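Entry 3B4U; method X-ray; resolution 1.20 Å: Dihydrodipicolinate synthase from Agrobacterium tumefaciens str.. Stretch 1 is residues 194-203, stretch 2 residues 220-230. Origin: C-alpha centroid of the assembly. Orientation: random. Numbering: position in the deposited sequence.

Stretch 1 194-203: DERDLARGVR
Stretch 2 220-230: EVRAMAVDGKD

Stretch 1 is helical over most of its length and packs against residues 220-225, the end of a helix that begins earlier in the chain, and the turn that follows it. The two axes approach to 8.6 Å, their N-to-C directions differ by 43°, and 481 Å² is buried in total.

Along stretch 2, Glu220 lies out of reach, and contact begins at Val221 (chi1 t), whose CG1 lies 4.3 Å from Leu198 CD2. Arg222 points away. Met224 (m, t, p) points sideways and contributes the largest covered area: its CB packs 3.8 Å from Leu198 CD2, and its CE reaches back to 3.5 Å from Glu195 O. Leu198 (t, p) also meets Ala225, where Leu198 CD2 and Ala225 CB are 4.0 Å apart, completing an apolar cluster. Val202 (chi1 t) instead abuts the helix's terminal carbonyls, its CG2 lying 3.3 Å from Ala225 O.

After Val226 and Asp227, both directed away, Gly228 leaves helical geometry with phi/psi of 67/32, and Lys229 N closes the turn by bonding to Ala223 O at 2.9 Å. Here the CA atoms of the two stretches are nearest, Ala199 CA and Gly228 CA being 4.3 Å apart. Positive phi favours glycine, and an ideal CB would sit a tight 3.3 Å from both Val202 CG1 and Arg203 CG. The chain then extends through Lys229 (-105/132) and Asp230 (-62/153).

Arg203 (m, t, m, chi4 -90°) turns its guanidinium edge to this segment. Arg203 NH1 donates to Gly228 O at 2.8 Å and to Asp230 OD1 at 2.9 Å, the latter within a salt bridge; Arg203 NH2 donates to the same Asp230 OD1 at 3.1 Å. Asp230 (chi1 m, chi2 -11°) also brings OD1 within 3.4 Å of Ala199 CB, where the small methyl packs beside the carboxylate. A water accepts from Arg200 N at 3.0 Å, and its oxygen lies 2.8 Å from Asp230 OD1, linking helix backbone to carboxylate.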

ATOM      1  N   ASP B 194     -19.276  -9.224  -5.277  1.00  8.26           N
ATOM      2  CA  ASP B 194     -19.504  -9.807  -6.609  1.00  8.73           C
ATOM      3  C   ASP B 194     -20.986  -9.817  -6.902  1.00  7.80           C
ATOM      4  O   ASP B 194     -21.753 -10.536  -6.280  1.00  8.86           O
ATOM      5  CB  ASP B 194     -18.933 -11.224  -6.614  1.00  9.78           C
ATOM      6  CG  ASP B 194     -18.848 -11.870  -7.990  1.00 11.56           C
ATOM      7  OD1 ASP B 194     -19.060 -11.175  -9.005  1.00 14.77           O
ATOM      8  OD2 ASP B 194     -18.569 -13.097  -8.032  1.00 14.26           O
ATOM      9  N   GLU B 195     -21.388  -8.992  -7.867  1.00  8.11           N
ATOM     10  CA  GLU B 195     -22.819  -8.770  -8.144  1.00  8.87           C
ATOM     11  C   GLU B 195     -23.551 -10.050  -8.478  1.00  9.45           C
ATOM     12  O   GLU B 195     -24.692 -10.190  -8.070  1.00 10.32           O
ATOM     13  CB  GLU B 195     -22.987  -7.780  -9.300  1.00  8.95           C
ATOM     14  CG  GLU B 195     -22.776  -6.366  -8.894  1.00 11.28           C
ATOM     15  CD  GLU B 195     -21.366  -5.987  -8.785  1.00 12.72           C
ATOM     16  OE1 GLU B 195     -20.418  -6.745  -9.221  1.00 12.79           O
ATOM     17  OE2 GLU B 195     -21.198  -4.843  -8.259  1.00 16.21           O
ATOM     18  N   ARG B 196     -22.922 -10.985  -9.164  1.00  9.20           N
ATOM     19  CA  ARG B 196     -23.600 -12.234  -9.480  1.00 10.65           C
ATOM     20  C   ARG B 196     -24.074 -13.010  -8.271  1.00  9.74           C
ATOM     21  O   ARG B 196     -25.061 -13.760  -8.354  1.00 10.05           O
ATOM     22  CB  ARG B 196     -22.762 -13.115 -10.389  1.00 12.52           C
ATOM     23  CG  ARG B 196     -21.596 -13.658  -9.726  1.00 12.93           C
ATOM     24  CD  ARG B 196     -20.764 -14.591 -10.631  1.00 14.83           C
ATOM     25  NE  ARG B 196     -19.470 -14.755  -9.991  1.00 15.05           N
ATOM     26  CZ  ARG B 196     -18.496 -15.599 -10.312  1.00 16.86           C
ATOM     27  NH1 ARG B 196     -18.641 -16.466 -11.281  1.00 18.67           N
ATOM     28  NH2 ARG B 196     -17.371 -15.578  -9.601  1.00 17.69           N
ATOM     29  N   ASP B 197     -23.393 -12.849  -7.127  1.00  8.70           N
ATOM     30  CA  ASP B 197     -23.816 -13.562  -5.909  1.00  8.50           C
ATOM     31  C   ASP B 197     -24.402 -12.696  -4.827  1.00  7.46           C
ATOM     32  O   ASP B 197     -24.711 -13.193  -3.766  1.00  7.82           O
ATOM     33  CB  ASP B 197     -22.668 -14.375  -5.364  1.00 10.96           C
ATOM     34  CG  ASP B 197     -22.386 -15.607  -6.253  1.00 11.49           C
ATOM     35  OD1 ASP B 197     -23.308 -16.204  -6.848  1.00 11.98           O
ATOM     36  OD2 ASP B 197     -21.261 -15.998  -6.289  1.00 13.66           O
ATOM     37  N   LEU B 198     -24.636 -11.417  -5.119  1.00  7.59           N
ATOM     38  CA  LEU B 198     -25.161 -10.494  -4.126  1.00  7.19           C
ATOM     39  C   LEU B 198     -26.564 -10.860  -3.666  1.00  6.97           C
ATOM     40  O   LEU B 198     -26.802 -11.067  -2.491  1.00  6.87           O
ATOM     41  CB  LEU B 198     -25.105  -9.071  -4.669  1.00  6.89           C
ATOM     42  CG  LEU B 198     -25.751  -7.985  -3.790  1.00  6.96           C
ATOM     43  CD1 LEU B 198     -25.158  -7.972  -2.399  1.00  6.92           C
ATOM     44  CD2 LEU B 198     -25.582  -6.651  -4.523  1.00  7.68           C
ATOM     45  N   ALA B 199     -27.504 -10.981  -4.600  1.00  7.62           N
ATOM     46  CA  ALA B 199     -28.879 -11.290  -4.198  1.00  7.62           C
ATOM     47  C   ALA B 199     -28.957 -12.689  -3.591  1.00  7.65           C
ATOM     48  O   ALA B 199     -29.613 -12.904  -2.587  1.00  8.10           O
ATOM     49  CB  ALA B 199     -29.861 -11.108  -5.380  1.00  9.03           C
ATOM     50  N   ARG B 200     -28.253 -13.642  -4.202  1.00  8.08           N
ATOM     51  CA  ARG B 200     -28.153 -15.014  -3.689  1.00  8.38           C
ATOM     52  C   ARG B 200     -27.678 -15.035  -2.248  1.00  8.23           C
ATOM     53  O   ARG B 200     -28.228 -15.718  -1.392  1.00  8.89           O
ATOM     54  CB  ARG B 200     -27.150 -15.775  -4.552  1.00  8.90           C
ATOM     55  CG  ARG B 200     -26.982 -17.232  -4.262  1.00  9.57           C
ATOM     56  CD  ARG B 200     -25.785 -17.738  -5.047  1.00 10.14           C
ATOM     57  NE  ARG B 200     -25.640 -19.181  -4.992  1.00 11.99           N
ATOM     58  CZ  ARG B 200     -24.626 -19.835  -5.564  1.00 11.78           C
ATOM     59  NH1 ARG B 200     -24.574 -21.161  -5.518  1.00 13.21           N
ATOM     60  NH2 ARG B 200     -23.681 -19.163  -6.195  1.00 12.44           N
ATOM     61  N   GLY B 201     -26.673 -14.230  -1.955  1.00  7.83           N
ATOM     62  CA  GLY B 201     -26.126 -14.150  -0.622  1.00  7.88           C
ATOM     63  C   GLY B 201     -27.027 -13.445   0.364  1.00  7.47           C
ATOM     64  O   GLY B 201     -27.148 -13.871   1.509  1.00  8.09           O
ATOM     65  N   VAL B 202     -27.720 -12.398  -0.081  1.00  7.85           N
ATOM     66  CA  VAL B 202     -28.708 -11.726   0.741  1.00  8.41           C
ATOM     67  C   VAL B 202     -29.808 -12.714   1.136  1.00  8.53           C
ATOM     68  O   VAL B 202     -30.261 -12.731   2.273  1.00  9.26           O
ATOM     69  CB  VAL B 202     -29.243 -10.474   0.026  1.00  8.19           C
ATOM     70  CG1 VAL B 202     -30.494  -9.903   0.694  1.00  9.57           C
ATOM     71  CG2 VAL B 202     -28.127  -9.409  -0.041  1.00  8.38           C
ATOM     72  N   ARG B 203     -30.236 -13.563   0.193  1.00  8.69           N
ATOM     73  CA  ARG B 203     -31.250 -14.563   0.501  1.00  9.83           C
ATOM     74  C   ARG B 203     -30.764 -15.578   1.545  1.00  9.95           C
ATOM     75  O   ARG B 203     -31.595 -16.237   2.178  1.00 12.26           O
ATOM     76  CB  ARG B 203     -31.746 -15.225  -0.774  1.00  9.67           C
ATOM     77  CG  ARG B 203     -32.540 -14.277  -1.660  1.00  9.43           C
ATOM     78  CD  ARG B 203     -33.271 -14.987  -2.806  1.00 10.00           C
ATOM     79  NE  ARG B 203     -32.381 -15.627  -3.769  1.00 10.17           N
ATOM     80  CZ  ARG B 203     -31.879 -15.036  -4.861  1.00 10.67           C
ATOM     81  NH1 ARG B 203     -32.147 -13.782  -5.139  1.00 10.52           N
ATOM     82  NH2 ARG B 203     -31.110 -15.718  -5.688  1.00 12.21           N
ATOM     83  N   GLU B 220     -31.468  -0.110  -8.668  1.00  7.83           N
ATOM     84  CA  GLU B 220     -31.299  -1.467  -9.158  1.00  7.97           C
ATOM     85  C   GLU B 220     -30.431  -2.301  -8.217  1.00  7.79           C
ATOM     86  O   GLU B 220     -30.717  -3.459  -7.912  1.00  7.86           O
ATOM     87  CB  GLU B 220     -30.688  -1.473 -10.572  1.00  8.50           C
ATOM     88  CG  GLU B 220     -31.608  -0.921 -11.658  1.00  9.20           C
ATOM     89  CD  GLU B 220     -31.705   0.587 -11.754  1.00 11.74           C
ATOM     90  OE1 GLU B 220     -31.037   1.326 -10.992  1.00 10.59           O
ATOM     91  OE2 GLU B 220     -32.487   1.034 -12.616  1.00 13.24           O
ATOM     92  N   VAL B 221     -29.360  -1.708  -7.714  1.00  7.49           N
ATOM     93  CA  VAL B 221     -28.514  -2.402  -6.746  1.00  7.13           C
ATOM     94  C   VAL B 221     -29.255  -2.587  -5.424  1.00  7.28           C
ATOM     95  O   VAL B 221     -29.097  -3.615  -4.784  1.00  7.14           O
ATOM     96  CB  VAL B 221     -27.134  -1.734  -6.570  1.00  7.55           C
ATOM     97  CG1 VAL B 221     -26.311  -2.502  -5.555  1.00  8.23           C
ATOM     98  CG2 VAL B 221     -26.382  -1.664  -7.917  1.00  8.65           C
ATOM     99  N   ARG B 222     -30.055  -1.606  -4.999  1.00  7.12           N
ATOM    100  CA  ARG B 222     -30.805  -1.770  -3.757  1.00  7.37           C
ATOM    101  C   ARG B 222     -31.707  -3.005  -3.779  1.00  7.32           C
ATOM    102  O   ARG B 222     -31.815  -3.727  -2.800  1.00  7.28           O
ATOM    103  CB  ARG B 222     -31.599  -0.498  -3.445  1.00  8.03           C
ATOM    104  CG  ARG B 222     -32.259  -0.578  -2.092  1.00  8.89           C
ATOM    105  CD  ARG B 222     -33.152   0.622  -1.768  1.00  9.80           C
ATOM    106  NE  ARG B 222     -33.843   0.386  -0.499  1.00 12.11           N
ATOM    107  CZ  ARG B 222     -33.325   0.515   0.710  1.00 12.53           C
ATOM    108  NH1 ARG B 222     -32.096   1.019   0.919  1.00 12.66           N
ATOM    109  NH2 ARG B 222     -34.056   0.123   1.740  1.00 14.00           N
ATOM    110  N   ALA B 223     -32.331  -3.253  -4.924  1.00  7.96           N
ATOM    111  CA  ALA B 223     -33.234  -4.408  -5.031  1.00  7.85           C
ATOM    112  C   ALA B 223     -32.466  -5.695  -4.783  1.00  8.12           C
ATOM    113  O   ALA B 223     -33.018  -6.652  -4.248  1.00  9.55           O
ATOM    114  CB  ALA B 223     -33.901  -4.410  -6.377  1.00  9.56           C
ATOM    115  N   MET B 224     -31.196  -5.734  -5.162  1.00  7.21           N
ATOM    116  CA  MET B 224     -30.344  -6.886  -4.942  1.00  7.03           C
ATOM    117  C   MET B 224     -29.818  -6.940  -3.498  1.00  7.34           C
ATOM    118  O   MET B 224     -29.952  -7.951  -2.810  1.00  8.19           O
ATOM    119  CB  MET B 224     -29.146  -6.838  -5.899  1.00  7.50           C
ATOM    120  CG  MET B 224     -29.508  -6.788  -7.377  1.00  7.32           C
ATOM    121  SD  MET B 224     -28.072  -6.269  -8.522  1.00  4.71           S
ATOM    122  CE  MET B 224     -27.224  -7.896  -8.583  1.00 11.91           C
ATOM    123  N   ALA B 225     -29.231  -5.842  -3.042  1.00  6.89           N
ATOM    124  CA  ALA B 225     -28.476  -5.778  -1.786  1.00  7.65           C
ATOM    125  C   ALA B 225     -29.385  -5.783  -0.578  1.00  7.54           C
ATOM    126  O   ALA B 225     -28.990  -6.280   0.475  1.00  7.79           O
ATOM    127  CB  ALA B 225     -27.605  -4.500  -1.763  1.00  8.01           C
ATOM    128  N   VAL B 226     -30.581  -5.193  -0.705  1.00  8.37           N
ATOM    129  CA  VAL B 226     -31.513  -5.074   0.415  1.00  9.11           C
ATOM    130  C   VAL B 226     -32.637  -6.070   0.242  1.00  9.34           C
ATOM    131  O   VAL B 226     -32.963  -6.804   1.182  1.00 10.61           O
ATOM    132  CB  VAL B 226     -32.028  -3.622   0.562  1.00  9.52           C
ATOM    133  CG1 VAL B 226     -33.095  -3.522   1.673  1.00 10.97           C
ATOM    134  CG2 VAL B 226     -30.859  -2.702   0.839  1.00 10.27           C
ATOM    135  N   ASP B 227     -33.250  -6.114  -0.942  1.00  9.57           N
ATOM    136  CA  ASP B 227     -34.452  -6.923  -1.156  1.00 10.31           C
ATOM    137  C   ASP B 227     -34.155  -8.348  -1.612  1.00  9.50           C
ATOM    138  O   ASP B 227     -35.070  -9.167  -1.672  1.00 11.21           O
ATOM    139  CB  ASP B 227     -35.402  -6.235  -2.133  1.00 11.60           C
ATOM    140  CG  ASP B 227     -35.843  -4.873  -1.686  1.00 13.69           C
ATOM    141  OD1 ASP B 227     -35.787  -4.560  -0.479  1.00 17.24           O
ATOM    142  OD2 ASP B 227     -36.255  -4.113  -2.579  1.00 18.25           O
ATOM    143  N   GLY B 228     -32.904  -8.668  -1.926  1.00  8.93           N
ATOM    144  CA  GLY B 228     -32.537 -10.017  -2.308  1.00  8.97           C
ATOM    145  C   GLY B 228     -33.114 -10.481  -3.629  1.00  9.49           C
ATOM    146  O   GLY B 228     -33.390 -11.660  -3.799  1.00 10.21           O
ATOM    147  N   LYS B 229     -33.303  -9.565  -4.569  1.00  8.35           N
ATOM    148  CA  LYS B 229     -33.823  -9.887  -5.888  1.00  9.37           C
ATOM    149  C   LYS B 229     -32.699  -9.852  -6.911  1.00  8.29           C
ATOM    150  O   LYS B 229     -31.953  -8.881  -7.007  1.00  9.16           O
ATOM    151  CB  LYS B 229     -34.897  -8.870  -6.270  1.00 11.14           C
ATOM    152  CG  LYS B 229     -36.057  -8.767  -5.340  1.00 15.52           C
ATOM    153  CD  LYS B 229     -36.781 -10.030  -5.139  1.00 21.26           C
ATOM    154  CE  LYS B 229     -38.092  -9.752  -4.397  1.00 22.57           C
ATOM    155  NZ  LYS B 229     -38.510 -10.895  -3.550  1.00 28.75           N
ATOM    156  N   ASP B 230     -32.625 -10.891  -7.724  1.00  8.89           N
ATOM    157  CA  ASP B 230     -31.653 -10.937  -8.805  1.00  8.72           C
ATOM    158  C   ASP B 230     -31.885  -9.811  -9.800  1.00  9.26           C
ATOM    159  O   ASP B 230     -33.018  -9.340  -9.988  1.00 10.57           O
ATOM    160  CB  ASP B 230     -31.767 -12.251  -9.594  1.00  9.31           C
ATOM    161  CG  ASP B 230     -31.379 -13.487  -8.821  1.00 11.12           C
ATOM    162  OD1 ASP B 230     -30.819 -13.407  -7.719  1.00 10.80           O
ATOM    163  OD2 ASP B 230     -31.598 -14.576  -9.408  1.00 14.05           O
TER
HETATM  164  O   HOH W   1     -28.064 -13.697  -7.150  1.00 12.37           O